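Local coordinates for protein 6-phospho-beta-glucosidase BglT (Thermotoga maritima, PDB 1UP7) that hydrolyses cellobiose 6'-phosphate to glucose 6-phosphate and glucose, using NAD+ and a manganese ion, as a family 4 glycosidase, at residues 89-92 with 93-97; 112-115 with 116-119; 399-402 with 403-406. All coordinates share one frame; numbering follows the deposited sequence.

Contact 1. Residues 89-92 with 93-97. With G6P (6-O-phosphono-alpha-D-glucopyranose), chain J.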
ATOM      1  N   ARG A  89     -15.673  25.104 -26.639  1.00 18.94           N
ATOM      2  CA  ARG A  89     -14.602  25.760 -25.891  1.00 19.17           C
ATOM      3  C   ARG A  89     -15.085  27.140 -25.399  1.00 18.96           C
ATOM      4  O   ARG A  89     -14.844  27.514 -24.243  1.00 18.97           O
ATOM      5  CB  ARG A  89     -13.374  25.853 -26.796  1.00 18.84           C
ATOM      6  CG  ARG A  89     -12.094  26.172 -26.071  1.00 20.28           C
ATOM      7  CD  ARG A  89     -10.988  26.556 -26.998  1.00 19.24           C
ATOM      8  NE  ARG A  89      -9.921  27.242 -26.300  1.00 21.11           N
ATOM      9  CZ  ARG A  89      -8.672  27.303 -26.744  1.00 22.59           C
ATOM     10  NH1 ARG A  89      -8.345  26.725 -27.908  1.00 21.65           N
ATOM     11  NH2 ARG A  89      -7.754  27.952 -26.039  1.00 20.54           N
ATOM     12  N   GLU A  90     -15.799  27.860 -26.269  1.00 18.75           N
ATOM     13  CA  GLU A  90     -16.326  29.191 -25.950  1.00 18.99           C
ATOM     14  C   GLU A  90     -17.261  29.137 -24.733  1.00 18.65           C
ATOM     15  O   GLU A  90     -17.143  29.946 -23.802  1.00 18.53           O
ATOM     16  CB  GLU A  90     -17.059  29.774 -27.161  1.00 19.34           C
ATOM     17  CG  GLU A  90     -17.229  31.275 -27.083  1.00 20.67           C
ATOM     18  CD  GLU A  90     -18.075  31.863 -28.202  1.00 25.06           C
ATOM     19  OE1 GLU A  90     -18.143  31.247 -29.304  1.00 27.20           O
ATOM     20  OE2 GLU A  90     -18.674  32.973 -27.990  1.00 25.65           O
ATOM     21  N   ASN A  91     -18.179  28.170 -24.750  1.00 18.26           N
ATOM     22  CA  ASN A  91     -19.053  27.903 -23.609  1.00 18.39           C
ATOM     23  C   ASN A  91     -18.253  27.514 -22.375  1.00 18.27           C
ATOM     24  O   ASN A  91     -18.541  28.018 -21.287  1.00 18.48           O
ATOM     25  CB  ASN A  91     -20.078  26.784 -23.921  1.00 18.51           C
ATOM     26  CG  ASN A  91     -21.095  27.166 -25.016  1.00 18.15           C
ATOM     27  OD1 ASN A  91     -21.438  28.314 -25.178  1.00 15.30           O
ATOM     28  ND2 ASN A  91     -21.576  26.166 -25.758  1.00 16.35           N
ATOM     29  N   ASP A  92     -17.260  26.638 -22.561  1.00 17.73           N
ATOM     30  CA  ASP A  92     -16.373  26.219 -21.485  1.00 18.37           C
ATOM     31  C   ASP A  92     -15.722  27.386 -20.732  1.00 18.25           C
ATOM     32  O   ASP A  92     -15.729  27.380 -19.508  1.00 18.06           O
ATOM     33  CB  ASP A  92     -15.277  25.273 -22.023  1.00 18.64           C
ATOM     34  CG  ASP A  92     -15.813  23.903 -22.459  1.00 19.71           C
ATOM     35  OD1 ASP A  92     -16.936  23.511 -22.059  1.00 19.77           O
ATOM     36  OD2 ASP A  92     -15.151  23.141 -23.205  1.00 17.97           O
ATOM     37  N   GLU A  93     -15.165  28.344 -21.479  1.00 18.09           N
ATOM     38  CA  GLU A  93     -14.437  29.480 -20.926  1.00 18.69           C
ATOM     39  C   GLU A  93     -15.387  30.565 -20.422  1.00 18.27           C
ATOM     40  O   GLU A  93     -15.156  31.157 -19.372  1.00 18.41           O
ATOM     41  CB  GLU A  93     -13.465  30.057 -21.982  1.00 18.75           C
ATOM     42  CG  GLU A  93     -12.525  29.030 -22.594  1.00 18.58           C
ATOM     43  CD  GLU A  93     -11.756  29.557 -23.808  1.00 21.15           C
ATOM     44  OE1 GLU A  93     -12.295  30.417 -24.543  1.00 20.18           O
ATOM     45  OE2 GLU A  93     -10.609  29.101 -24.044  1.00 19.92           O
ATOM     46  N   GLY A  94     -16.469  30.801 -21.165  1.00 17.91           N
ATOM     47  CA  GLY A  94     -17.355  31.951 -20.922  1.00 17.58           C
ATOM     48  C   GLY A  94     -18.363  31.818 -19.788  1.00 17.66           C
ATOM     49  O   GLY A  94     -18.576  32.764 -19.017  1.00 17.54           O
ATOM     50  N   ILE A  95     -18.971  30.635 -19.675  1.00 17.54           N
ATOM     51  CA  ILE A  95     -20.032  30.371 -18.709  1.00 16.97           C
ATOM     52  C   ILE A  95     -19.643  30.526 -17.220  1.00 17.30           C
ATOM     53  O   ILE A  95     -20.426  31.134 -16.492  1.00 17.18           O
ATOM     54  CB  ILE A  95     -20.717  28.963 -19.026  1.00 16.46           C
ATOM     55  CG1 ILE A  95     -21.710  29.085 -20.192  1.00 16.20           C
ATOM     56  CG2 ILE A  95     -21.364  28.321 -17.795  1.00 14.56           C
ATOM     57  CD1 ILE A  95     -22.143  27.716 -20.829  1.00 15.58           C
ATOM     58  N   PRO A  96     -18.502  29.976 -16.759  1.00 17.46           N
ATOM     59  CA  PRO A  96     -18.087  30.136 -15.357  1.00 17.69           C
ATOM     60  C   PRO A  96     -17.855  31.573 -14.940  1.00 17.86           C
ATOM     61  O   PRO A  96     -18.001  31.879 -13.756  1.00 17.81           O
ATOM     62  CB  PRO A  96     -16.772  29.337 -15.267  1.00 17.67           C
ATOM     63  CG  PRO A  96     -16.794  28.390 -16.429  1.00 16.48           C
ATOM     64  CD  PRO A  96     -17.566  29.109 -17.504  1.00 17.30           C
ATOM     65  N   LEU A  97     -17.538  32.439 -15.901  1.00 17.98           N
ATOM     66  CA  LEU A  97     -17.101  33.804 -15.612  1.00 18.34           C
ATOM     67  C   LEU A  97     -18.108  34.597 -14.773  1.00 18.84           C
ATOM     68  O   LEU A  97     -17.740  35.194 -13.781  1.00 18.87           O
ATOM     69  CB  LEU A  97     -16.791  34.517 -16.917  1.00 17.50           C
ATOM     70  CG  LEU A  97     -15.349  34.547 -17.439  1.00 19.31           C
ATOM     71  CD1 LEU A  97     -14.393  33.551 -16.813  1.00 11.26           C
ATOM     72  CD2 LEU A  97     -15.260  34.550 -18.960  1.00 17.41           C
TER
HETATM   73  C1  G6P J1417      -0.674  24.732 -24.241  1.00 60.29           C
HETATM   74  C2  G6P J1417      -1.273  23.480 -23.542  1.00 59.37           C
HETATM   75  C3  G6P J1417      -2.252  22.781 -24.485  1.00 59.26           C
HETATM   76  C4  G6P J1417      -3.366  23.769 -24.793  1.00 58.48           C
HETATM   77  C5  G6P J1417      -2.752  24.970 -25.537  1.00 58.06           C
HETATM   78  C6  G6P J1417      -3.818  26.016 -25.830  1.00 55.32           C
HETATM   79  O1  G6P J1417       0.221  25.504 -23.418  1.00 60.16           O
HETATM   80  O2  G6P J1417      -0.291  22.532 -23.128  1.00 58.61           O
HETATM   81  O3  G6P J1417      -2.761  21.553 -23.953  1.00 59.68           O
HETATM   82  O4  G6P J1417      -4.423  23.130 -25.510  1.00 56.62           O
HETATM   83  O5  G6P J1417      -1.706  25.604 -24.756  1.00 59.56           O
HETATM   84  O6  G6P J1417      -3.533  26.714 -27.033  1.00 52.15           O
HETATM   85  P   G6P J1417      -4.713  27.400 -27.887  1.00 48.03           P
HETATM   86  O1P G6P J1417      -4.077  27.861 -29.178  1.00 50.36           O
HETATM   87  O2P G6P J1417      -5.368  28.605 -27.230  1.00 47.42           O
HETATM   88  O3P G6P J1417      -5.741  26.337 -28.154  1.00 46.24           O
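R89 and E93 sit one turn apart on helix 85-94, at the phosphate end of the substrate pocket. A salt bridge joins them: R89 NE lies 3.0 Å from E93 OE2, with an N-H...O angle of 163°. The oxygen is close to the guanidinium plane, at its edge. The carboxylate is turned 75° against that plane, and NE meets OE2 from above the carboxylate. The R89 chain is extended, with CG anti to the backbone N (chi1 -165°), and this carries the guanidinium out to the ligand. Two hydrogen bonds reach the phosphate of glucose 6-phosphate there. NH1 of R89 is 2.6 Å from O3P of the ligand. NH2 of R89 is 2.7 Å from O2P of the ligand. All three nitrogens of R89 are thus engaged, which should fix the rotation of the group. The other oxygen of E93, OE1, accepts a bond from A264 N on helix 263-278. R263 of the same helix also binds the sugar phosphate.

The helix bonds E93 N to R89 O and G94 N to E90 O are both 2.9 Å. Further on, I95 N bonds N91 O at 3.1 Å, and I95 CD1 packs on N91 CB at 3.8 Å. The ring of P96 follows, its CD 3.2 Å from D92 O. E90 OE2 forms a salt bridge with R265. The arrangement is an i to i+4 arginine-glutamate bridge, in which a second-shell carboxylate probably helps to position an arginine of a phosphate-binding site.

Contact 2. Residues 112-115 with 116-119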
ATOM      1  N   PHE A 112     -14.218  20.510 -16.821  1.00 17.58           N
ATOM      2  CA  PHE A 112     -15.298  19.622 -16.413  1.00 17.13           C
ATOM      3  C   PHE A 112     -16.319  19.458 -17.554  1.00 17.77           C
ATOM      4  O   PHE A 112     -16.720  18.330 -17.886  1.00 17.74           O
ATOM      5  CB  PHE A 112     -15.966  20.201 -15.172  1.00 16.81           C
ATOM      6  CG  PHE A 112     -17.261  19.527 -14.771  1.00 16.65           C
ATOM      7  CD1 PHE A 112     -17.255  18.355 -14.003  1.00 11.48           C
ATOM      8  CD2 PHE A 112     -18.493  20.121 -15.096  1.00 15.17           C
ATOM      9  CE1 PHE A 112     -18.436  17.781 -13.596  1.00 12.58           C
ATOM     10  CE2 PHE A 112     -19.690  19.540 -14.693  1.00 14.95           C
ATOM     11  CZ  PHE A 112     -19.670  18.370 -13.942  1.00 14.41           C
ATOM     12  N   SER A 113     -16.707  20.563 -18.197  1.00 17.57           N
ATOM     13  CA  SER A 113     -17.686  20.456 -19.265  1.00 17.65           C
ATOM     14  C   SER A 113     -17.035  19.876 -20.512  1.00 17.53           C
ATOM     15  O   SER A 113     -17.647  19.082 -21.208  1.00 17.40           O
ATOM     16  CB  SER A 113     -18.373  21.803 -19.566  1.00 18.27           C
ATOM     17  OG  SER A 113     -17.425  22.858 -19.583  1.00 19.32           O
ATOM     18  N   ALA A 114     -15.783  20.243 -20.774  1.00 17.88           N
ATOM     19  CA  ALA A 114     -15.011  19.609 -21.828  1.00 17.48           C
ATOM     20  C   ALA A 114     -14.907  18.079 -21.634  1.00 17.91           C
ATOM     21  O   ALA A 114     -15.041  17.320 -22.604  1.00 18.10           O
ATOM     22  CB  ALA A 114     -13.629  20.276 -21.979  1.00 15.71           C
ATOM     23  N   ALA A 115     -14.702  17.615 -20.401  1.00 17.91           N
ATOM     24  CA  ALA A 115     -14.568  16.174 -20.171  1.00 18.66           C
ATOM     25  C   ALA A 115     -15.898  15.475 -20.469  1.00 19.10           C
ATOM     26  O   ALA A 115     -15.941  14.382 -21.089  1.00 19.52           O
ATOM     27  CB  ALA A 115     -14.101  15.857 -18.717  1.00 17.70           C
ATOM     28  N   LEU A 116     -16.983  16.076 -20.001  1.00 19.06           N
ATOM     29  CA  LEU A 116     -18.309  15.483 -20.220  1.00 19.37           C
ATOM     30  C   LEU A 116     -18.641  15.352 -21.695  1.00 19.59           C
ATOM     31  O   LEU A 116     -19.328  14.411 -22.076  1.00 20.13           O
ATOM     32  CB  LEU A 116     -19.432  16.291 -19.550  1.00 18.20           C
ATOM     33  CG  LEU A 116     -19.508  16.259 -18.024  1.00 18.55           C
ATOM     34  CD1 LEU A 116     -20.651  17.159 -17.568  1.00 18.42           C
ATOM     35  CD2 LEU A 116     -19.628  14.819 -17.455  1.00 16.82           C
ATOM     36  N   ARG A 117     -18.204  16.312 -22.516  1.00 19.47           N
ATOM     37  CA  ARG A 117     -18.389  16.212 -23.962  1.00 19.08           C
ATOM     38  C   ARG A 117     -17.490  15.131 -24.544  1.00 19.65           C
ATOM     39  O   ARG A 117     -17.878  14.463 -25.510  1.00 20.14           O
ATOM     40  CB  ARG A 117     -18.083  17.533 -24.667  1.00 18.83           C
ATOM     41  CG  ARG A 117     -19.238  18.515 -24.787  1.00 18.15           C
ATOM     42  CD  ARG A 117     -19.105  19.598 -25.897  1.00 16.89           C
ATOM     43  NE  ARG A 117     -17.763  20.153 -25.911  1.00 18.06           N
ATOM     44  CZ  ARG A 117     -17.323  21.031 -25.014  1.00 18.21           C
ATOM     45  NH1 ARG A 117     -18.161  21.481 -24.073  1.00 14.44           N
ATOM     46  NH2 ARG A 117     -16.059  21.467 -25.075  1.00 15.97           N
ATOM     47  N   ALA A 118     -16.289  14.965 -23.986  1.00 18.95           N
ATOM     48  CA  ALA A 118     -15.329  14.024 -24.537  1.00 18.68           C
ATOM     49  C   ALA A 118     -15.705  12.566 -24.260  1.00 18.44           C
ATOM     50  O   ALA A 118     -15.594  11.749 -25.138  1.00 18.30           O
ATOM     51  CB  ALA A 118     -13.914  14.325 -24.017  1.00 18.68           C
ATOM     52  N   PHE A 119     -16.140  12.263 -23.039  1.00 17.94           N
ATOM     53  CA  PHE A 119     -16.305  10.879 -22.588  1.00 18.14           C
ATOM     54  C   PHE A 119     -17.132   9.978 -23.536  1.00 18.09           C
ATOM     55  O   PHE A 119     -16.686   8.877 -23.871  1.00 18.40           O
ATOM     56  CB  PHE A 119     -16.847  10.804 -21.114  1.00 18.26           C
ATOM     57  CG  PHE A 119     -15.877  11.324 -20.048  1.00 18.36           C
ATOM     58  CD1 PHE A 119     -14.497  11.410 -20.300  1.00 16.06           C
ATOM     59  CD2 PHE A 119     -16.352  11.698 -18.788  1.00 16.69           C
ATOM     60  CE1 PHE A 119     -13.601  11.875 -19.317  1.00 17.79           C
ATOM     61  CE2 PHE A 119     -15.473  12.161 -17.789  1.00 17.46           C
ATOM     62  CZ  PHE A 119     -14.098  12.262 -18.057  1.00 19.40           C
TER
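F112 and L116 make an apolar contact one turn apart. L116 CD1 lies 3.9 Å from F112 CE2 and equally near CZ of that ring. It is an off-centre CH-pi contact, with L116 CD1 4.3 Å from the centroid of the F112 ring. L116 CG lies beside its own backbone N (chi1 -71°), leaning back to the preceding turn, where CD1 meets the ring. The two side chains slant across each other. The F112 ring also packs on helices 355-376, 380-389 and 396-409.

The second apolar pair is A115 and F119. A115 CB is 3.7 Å from F119 CZ. The same ring presents a face to A115 O, which stands 3.2 Å above its plane, offset toward the rim. F150 stacks with this ring, and H146 and Y375 meet it edge-to-face.

Both pairs follow the i to i+4 spacing of helix 109-131, in the NAD-binding Rossmann-type part of the enzyme. Residues 112-119 are buried here. The backbone bonds are regular. L116 N reaches F112 O at 3.1 Å, and F119 N reaches A115 O at 2.9 Å.

R117 is bent at chi3 (-44°), which folds its guanidinium back with one face over A114 CA and S113 O. NH2 of R117 comes to 3.9 Å from A114 CA. That nitrogen forms a salt bridge with D92, NE bonds P83 O, and NH1 bonds N410.

Contact 3. Residues 399-402 with 403-406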
ATOM      1  N   ALA A 399     -23.544  26.288  -7.355  1.00 17.22           N
ATOM      2  CA  ALA A 399     -23.304  25.013  -8.033  1.00 17.53           C
ATOM      3  C   ALA A 399     -24.474  24.549  -8.909  1.00 17.76           C
ATOM      4  O   ALA A 399     -24.274  24.111 -10.034  1.00 17.32           O
ATOM      5  CB  ALA A 399     -22.831  23.921  -7.043  1.00 16.41           C
ATOM      6  N   LYS A 400     -25.693  24.697  -8.419  1.00 18.34           N
ATOM      7  CA  LYS A 400     -26.841  24.229  -9.178  1.00 19.57           C
ATOM      8  C   LYS A 400     -27.082  24.997 -10.447  1.00 19.29           C
ATOM      9  O   LYS A 400     -27.297  24.378 -11.503  1.00 19.53           O
ATOM     10  CB  LYS A 400     -28.107  24.262  -8.324  1.00 20.78           C
ATOM     11  CG  LYS A 400     -28.594  22.900  -8.005  1.00 23.81           C
ATOM     12  CD  LYS A 400     -29.599  22.988  -6.892  1.00 29.31           C
ATOM     13  CE  LYS A 400     -30.742  22.037  -7.161  1.00 33.32           C
ATOM     14  NZ  LYS A 400     -30.781  21.693  -8.602  1.00 35.65           N
ATOM     15  N   ASP A 401     -27.102  26.322 -10.351  1.00 19.21           N
ATOM     16  CA  ASP A 401     -27.327  27.139 -11.539  1.00 19.85           C
ATOM     17  C   ASP A 401     -26.204  26.911 -12.549  1.00 19.05           C
ATOM     18  O   ASP A 401     -26.470  26.796 -13.737  1.00 19.12           O
ATOM     19  CB  ASP A 401     -27.450  28.629 -11.188  1.00 20.58           C
ATOM     20  CG  ASP A 401     -28.748  28.961 -10.494  1.00 21.97           C
ATOM     21  OD1 ASP A 401     -29.732  28.236 -10.688  1.00 24.92           O
ATOM     22  OD2 ASP A 401     -28.884  29.940  -9.736  1.00 26.98           O
ATOM     23  N   LEU A 402     -24.970  26.836 -12.069  1.00 17.91           N
ATOM     24  CA  LEU A 402     -23.830  26.623 -12.962  1.00 18.33           C
ATOM     25  C   LEU A 402     -23.983  25.297 -13.742  1.00 18.50           C
ATOM     26  O   LEU A 402     -23.842  25.272 -14.993  1.00 17.76           O
ATOM     27  CB  LEU A 402     -22.481  26.651 -12.196  1.00 17.95           C
ATOM     28  CG  LEU A 402     -21.224  26.255 -12.970  1.00 16.59           C
ATOM     29  CD1 LEU A 402     -21.028  27.193 -14.147  1.00 13.82           C
ATOM     30  CD2 LEU A 402     -19.968  26.222 -12.047  1.00 13.64           C
ATOM     31  N   LEU A 403     -24.268  24.210 -13.009  1.00 18.48           N
ATOM     32  CA  LEU A 403     -24.462  22.901 -13.649  1.00 18.97           C
ATOM     33  C   LEU A 403     -25.562  22.935 -14.706  1.00 19.26           C
ATOM     34  O   LEU A 403     -25.401  22.381 -15.782  1.00 19.40           O
ATOM     35  CB  LEU A 403     -24.715  21.762 -12.639  1.00 18.63           C
ATOM     36  CG  LEU A 403     -24.865  20.323 -13.248  1.00 18.65           C
ATOM     37  CD1 LEU A 403     -23.659  19.806 -14.064  1.00 15.83           C
ATOM     38  CD2 LEU A 403     -25.238  19.273 -12.222  1.00 15.96           C
ATOM     39  N   GLU A 404     -26.660  23.619 -14.400  1.00 19.55           N
ATOM     40  CA  GLU A 404     -27.782  23.744 -15.319  1.00 20.04           C
ATOM     41  C   GLU A 404     -27.376  24.442 -16.589  1.00 19.39           C
ATOM     42  O   GLU A 404     -27.756  24.000 -17.662  1.00 19.16           O
ATOM     43  CB  GLU A 404     -28.930  24.513 -14.669  1.00 20.15           C
ATOM     44  CG  GLU A 404     -30.109  23.642 -14.332  1.00 26.40           C
ATOM     45  CD  GLU A 404     -30.317  23.497 -12.835  1.00 32.91           C
ATOM     46  OE1 GLU A 404     -30.997  24.402 -12.222  1.00 32.10           O
ATOM     47  OE2 GLU A 404     -29.803  22.464 -12.296  1.00 35.41           O
ATOM     48  N   GLU A 405     -26.612  25.532 -16.466  1.00 18.82           N
ATOM     49  CA  GLU A 405     -26.110  26.255 -17.625  1.00 18.82           C
ATOM     50  C   GLU A 405     -25.222  25.364 -18.490  1.00 18.62           C
ATOM     51  O   GLU A 405     -25.361  25.325 -19.724  1.00 18.67           O
ATOM     52  CB  GLU A 405     -25.326  27.472 -17.191  1.00 18.16           C
ATOM     53  CG  GLU A 405     -26.063  28.760 -17.469  1.00 21.11           C
ATOM     54  CD  GLU A 405     -25.117  29.930 -17.629  1.00 21.70           C
ATOM     55  OE1 GLU A 405     -24.497  30.309 -16.632  1.00 21.80           O
ATOM     56  OE2 GLU A 405     -25.004  30.457 -18.742  1.00 21.84           O
ATOM     57  N   ILE A 406     -24.318  24.640 -17.835  1.00 18.15           N
ATOM     58  CA  ILE A 406     -23.403  23.756 -18.528  1.00 17.99           C
ATOM     59  C   ILE A 406     -24.175  22.645 -19.275  1.00 18.60           C
ATOM     60  O   ILE A 406     -23.878  22.351 -20.443  1.00 18.82           O
ATOM     61  CB  ILE A 406     -22.407  23.106 -17.548  1.00 17.76           C
ATOM     62  CG1 ILE A 406     -21.368  24.117 -17.028  1.00 17.56           C
ATOM     63  CG2 ILE A 406     -21.747  21.850 -18.193  1.00 16.39           C
ATOM     64  CD1 ILE A 406     -20.631  23.579 -15.766  1.00 17.55           C
TER
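L402 and I406 form the close-packed side of this turn, while K400 and E404 form the loose one. L402 CG touches I406 CD1 at 3.9 Å, and L402 CD1 is 4.0 Å from the same methyl. The two side chains meet at a slant. In I406, chi1 (-72°) sets CG1 beside the backbone N, 3.4 Å from L402 O. The extended chi2 (164°) then carries CD1 on to L402 CG. Around the pair, L402 packs on Y99, L101 and V109, I406 on V109 and S113, and L403 on F112 and helix 380-389.

The turn belongs to helix 396-409, near the C-terminal end of the chain. This helix packs against helix 109-131 of the Rossmann-type part. Its i to i+4 backbone bonds are regular. L403 N bonds A399 O at 3.0 Å. I406 N bonds L402 O at 3.0 Å.

The solvent side is loosely joined: D401 and E404 are exposed and K400 partly exposed. K400 and E404 run side by side in the same direction. Their salt bridge is long, with K400 NZ 3.9 Å from E404 OE2. A bend at chi2 (112°) folds the E404 carboxylate back over K400 O. E404 OE2 and K400 O are 3.3 Å apart, but both are acceptors and no bond joins them. D401 OD1 and E404 OE1 are like charges 4.3 Å apart, which may weaken the hold further. K400 also makes a cation-pi contact with W231 of the second subunit, and A399 packs on the same tryptophan. E405 OE1 has both a salt bridge to K98 and a hydrogen bond with Y99.

The three contacts lie on three helices that meet one another, and only contact 1 reaches the ligand. Contacts 1 and 2, with centres 13 Å apart, are joined by D92. Its OD2 forms a salt bridge with R117 NH2 at 2.7 Å, and its OD1 is 2.6 Å from S113 OG in a probable hydrogen bond. This ties helix 109-131 to the helix that carries substrate-binding R89. Contact 3 meets both mainly through apolar atoms. I95 CG2 is 3.8 Å from L402 CD1, and S113 CB is 3.6 Å from I406 CG2. A114 in contact 2 is about 10 Å from glucose 6-phosphate, side chain to ligand. Contact 3 has no part in the ligand pocket.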